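Local structure of aminotransferase AspB (Helicobacter pylori 26695, 3EZS) at residues Tyr113-Tyr118 and Ser132-Leu137. The protein probably acts as a pyridoxal 5'-phosphate-dependent transaminase of the class I and II aminotransferase family. Numbering follows the deposited sequence.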
ATOM      1  N   TYR A 113      11.289  20.522   4.967  1.00 39.65           N
ATOM      2  CA  TYR A 113       9.982  20.711   4.324  1.00 40.08           C
ATOM      3  C   TYR A 113       9.358  22.013   4.824  1.00 39.73           C
ATOM      4  O   TYR A 113       9.746  22.513   5.880  1.00 38.64           O
ATOM      5  CB  TYR A 113       9.053  19.495   4.503  1.00 39.62           C
ATOM      6  CG  TYR A 113       8.901  18.962   5.916  1.00 41.70           C
ATOM      7  CD1 TYR A 113       9.803  18.035   6.427  1.00 40.28           C
ATOM      8  CD2 TYR A 113       7.830  19.338   6.721  1.00 38.20           C
ATOM      9  CE1 TYR A 113       9.658  17.528   7.711  1.00 42.80           C
ATOM     10  CE2 TYR A 113       7.680  18.835   8.005  1.00 36.16           C
ATOM     11  CZ  TYR A 113       8.598  17.935   8.495  1.00 41.03           C
ATOM     12  OH  TYR A 113       8.461  17.428   9.771  1.00 44.46           O
ATOM     13  N   PRO A 114       8.383  22.570   4.073  1.00 41.86           N
ATOM     14  CA  PRO A 114       7.823  23.848   4.532  1.00 41.75           C
ATOM     15  C   PRO A 114       6.918  23.743   5.769  1.00 42.56           C
ATOM     16  O   PRO A 114       6.566  22.638   6.207  1.00 43.00           O
ATOM     17  CB  PRO A 114       7.035  24.362   3.313  1.00 42.19           C
ATOM     18  CG  PRO A 114       7.340  23.414   2.186  1.00 40.21           C
ATOM     19  CD  PRO A 114       7.748  22.124   2.818  1.00 41.06           C
ATOM     20  N   ASN A 115       6.587  24.905   6.326  1.00 41.30           N
ATOM     21  CA  ASN A 115       5.711  25.026   7.494  1.00 41.26           C
ATOM     22  C   ASN A 115       4.795  26.235   7.212  1.00 40.42           C
ATOM     23  O   ASN A 115       5.271  27.358   7.095  1.00 42.73           O
ATOM     24  CB  ASN A 115       6.572  25.180   8.759  1.00 40.26           C
ATOM     25  CG  ASN A 115       5.761  25.311  10.039  1.00 42.77           C
ATOM     26  OD1 ASN A 115       4.586  24.931  10.102  1.00 41.32           O
ATOM     27  ND2 ASN A 115       6.408  25.843  11.092  1.00 36.53           N
ATOM     28  N   PRO A 116       3.477  26.024   7.117  1.00 39.61           N
ATOM     29  CA  PRO A 116       2.677  24.811   7.317  1.00 39.58           C
ATOM     30  C   PRO A 116       2.826  23.758   6.225  1.00 40.42           C
ATOM     31  O   PRO A 116       3.405  24.039   5.163  1.00 37.83           O
ATOM     32  CB  PRO A 116       1.238  25.337   7.442  1.00 40.69           C
ATOM     33  CG  PRO A 116       1.242  26.684   6.811  1.00 40.16           C
ATOM     34  CD  PRO A 116       2.659  27.179   6.716  1.00 39.62           C
ATOM     35  N   PHE A 117       2.318  22.555   6.509  1.00 39.61           N
ATOM     36  CA  PHE A 117       2.475  21.414   5.629  1.00 41.50           C
ATOM     37  C   PHE A 117       1.415  20.317   5.763  1.00 41.79           C
ATOM     38  O   PHE A 117       0.757  20.201   6.780  1.00 42.06           O
ATOM     39  CB  PHE A 117       3.833  20.761   5.919  1.00 40.88           C
ATOM     40  CG  PHE A 117       4.024  20.377   7.381  1.00 45.25           C
ATOM     41  CD1 PHE A 117       4.539  21.286   8.292  1.00 46.85           C
ATOM     42  CD2 PHE A 117       3.679  19.106   7.842  1.00 44.45           C
ATOM     43  CE1 PHE A 117       4.701  20.947   9.632  1.00 46.15           C
ATOM     44  CE2 PHE A 117       3.848  18.762   9.174  1.00 43.99           C
ATOM     45  CZ  PHE A 117       4.354  19.681  10.071  1.00 43.71           C
ATOM     46  N   TYR A 118       1.287  19.532   4.694  1.00 42.62           N
ATOM     47  CA  TYR A 118       0.490  18.308   4.644  1.00 43.16           C
ATOM     48  C   TYR A 118       1.240  17.395   5.590  1.00 43.22           C
ATOM     49  O   TYR A 118       2.414  17.108   5.374  1.00 42.91           O
ATOM     50  CB  TYR A 118       0.509  17.792   3.209  1.00 45.48           C
ATOM     51  CG  TYR A 118      -0.144  16.445   2.909  1.00 49.79           C
ATOM     52  CD1 TYR A 118      -1.362  16.079   3.464  1.00 49.34           C
ATOM     53  CD2 TYR A 118       0.432  15.581   1.977  1.00 52.51           C
ATOM     54  CE1 TYR A 118      -1.958  14.842   3.147  1.00 51.53           C
ATOM     55  CE2 TYR A 118      -0.159  14.362   1.642  1.00 51.28           C
ATOM     56  CZ  TYR A 118      -1.347  13.995   2.234  1.00 53.00           C
ATOM     57  OH  TYR A 118      -1.901  12.788   1.884  1.00 49.33           O
ATOM     58  N   SER A 132      13.849  17.149  11.431  1.00 43.11           N
ATOM     59  CA  SER A 132      13.070  17.973  10.515  1.00 41.40           C
ATOM     60  C   SER A 132      13.554  19.421  10.584  1.00 40.56           C
ATOM     61  O   SER A 132      13.722  19.952  11.664  1.00 39.72           O
ATOM     62  CB  SER A 132      11.578  17.929  10.876  1.00 42.89           C
ATOM     63  OG  SER A 132      11.004  16.661  10.637  1.00 40.34           O
ATOM     64  N   LEU A 133      13.790  20.031   9.427  1.00 40.33           N
ATOM     65  CA  LEU A 133      14.141  21.441   9.314  1.00 38.93           C
ATOM     66  C   LEU A 133      12.947  22.081   8.644  1.00 39.11           C
ATOM     67  O   LEU A 133      12.680  21.828   7.469  1.00 41.17           O
ATOM     68  CB  LEU A 133      15.389  21.633   8.455  1.00 39.81           C
ATOM     69  CG  LEU A 133      16.741  21.334   9.070  1.00 42.05           C
ATOM     70  CD1 LEU A 133      17.832  21.455   8.003  1.00 49.42           C
ATOM     71  CD2 LEU A 133      17.023  22.277  10.240  1.00 46.59           C
ATOM     72  N   LEU A 134      12.212  22.898   9.390  1.00 39.65           N
ATOM     73  CA  LEU A 134      10.971  23.487   8.901  1.00 38.63           C
ATOM     74  C   LEU A 134      11.218  24.840   8.243  1.00 40.06           C
ATOM     75  O   LEU A 134      11.869  25.699   8.824  1.00 41.54           O
ATOM     76  CB  LEU A 134       9.965  23.606  10.035  1.00 38.97           C
ATOM     77  CG  LEU A 134       9.482  22.311  10.701  1.00 38.51           C
ATOM     78  CD1 LEU A 134       8.439  22.635  11.774  1.00 39.39           C
ATOM     79  CD2 LEU A 134       8.893  21.335   9.708  1.00 42.16           C
HETATM   80  N   MSE A 135      10.723  25.008   7.017  1.00 38.37           N
HETATM   81  CA  MSE A 135      10.917  26.245   6.267  1.00 36.96           C
HETATM   82  C   MSE A 135       9.630  27.018   6.342  1.00 39.01           C
HETATM   83  O   MSE A 135       8.707  26.731   5.569  1.00 36.70           O
HETATM   84  CB  MSE A 135      11.278  25.928   4.804  1.00 38.01           C
HETATM   85  CG  MSE A 135      12.640  25.270   4.651  1.00 38.37           C
HETATM   86 SE   MSE A 135      13.084  24.717   2.827  0.75 31.62          SE
HETATM   87  CE  MSE A 135      11.602  23.521   2.414  1.00 36.45           C
ATOM     88  N   PRO A 136       9.559  28.035   7.239  1.00 39.89           N
ATOM     89  CA  PRO A 136       8.265  28.692   7.351  1.00 39.44           C
ATOM     90  C   PRO A 136       7.837  29.449   6.088  1.00 39.19           C
ATOM     91  O   PRO A 136       8.684  29.983   5.367  1.00 36.07           O
ATOM     92  CB  PRO A 136       8.438  29.656   8.531  1.00 38.76           C
ATOM     93  CG  PRO A 136       9.791  29.334   9.138  1.00 40.94           C
ATOM     94  CD  PRO A 136      10.582  28.680   8.084  1.00 40.32           C
ATOM     95  N   LEU A 137       6.526  29.435   5.834  1.00 38.73           N
ATOM     96  CA  LEU A 137       5.905  30.173   4.747  1.00 39.35           C
ATOM     97  C   LEU A 137       5.035  31.248   5.409  1.00 40.65           C
ATOM     98  O   LEU A 137       3.983  30.938   5.981  1.00 38.12           O
ATOM     99  CB  LEU A 137       5.026  29.259   3.903  1.00 39.63           C
ATOM    100  CG  LEU A 137       5.649  28.006   3.302  1.00 40.78           C
ATOM    101  CD1 LEU A 137       4.536  27.178   2.601  1.00 40.38           C
ATOM    102  CD2 LEU A 137       6.788  28.362   2.359  1.00 34.34           C
TER
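Y113 and N115 join the strand that carries them to L133, M135 and L137 by four backbone hydrogen bonds, a worked example of parallel pairing at the margin of a sheet. Y113 N donates to L133 O and N115 N to M135 O, while Y113 O and N115 O accept from M135 N and L137 N, the last at 2.7 Å. The N115 amide stands well above the carbonyl plane of M135. P114, without an N-H, adds a CA-H...O contact to that same M135 O (3.2 Å from CA).

Polar side chains add one bond across the strands: Y113 OH and S132 OG lie 2.8 Å apart, the serine oxygen at the ring edge.

Side-chain packing falls on both faces. Beside the tyrosine, L134 points the same way, its CD2 3.3 Å from Y113 CE2. N115 leaves its strand on this face too; with CG anti to the backbone N (chi1 -180°), its amide carbon comes within 4.2 Å of L134 CD1, a van der Waals contact shared by ND2, which is anchored to R342 O. On the face of P114 and M135, the selenomethionine bends at chi3 (-58°), bringing CE 4.1 Å from P114 CD, and L137 CD1 packs on P114 CB.

Helix 120-127 links the strands in a beta-alpha-beta crossover of the large aminotransferase sheet. Alternating N-H and C=O groups thus pin edge strand 131-136 to 110-115 as far as N115, whose carbonyl belongs to the cis peptide before P116.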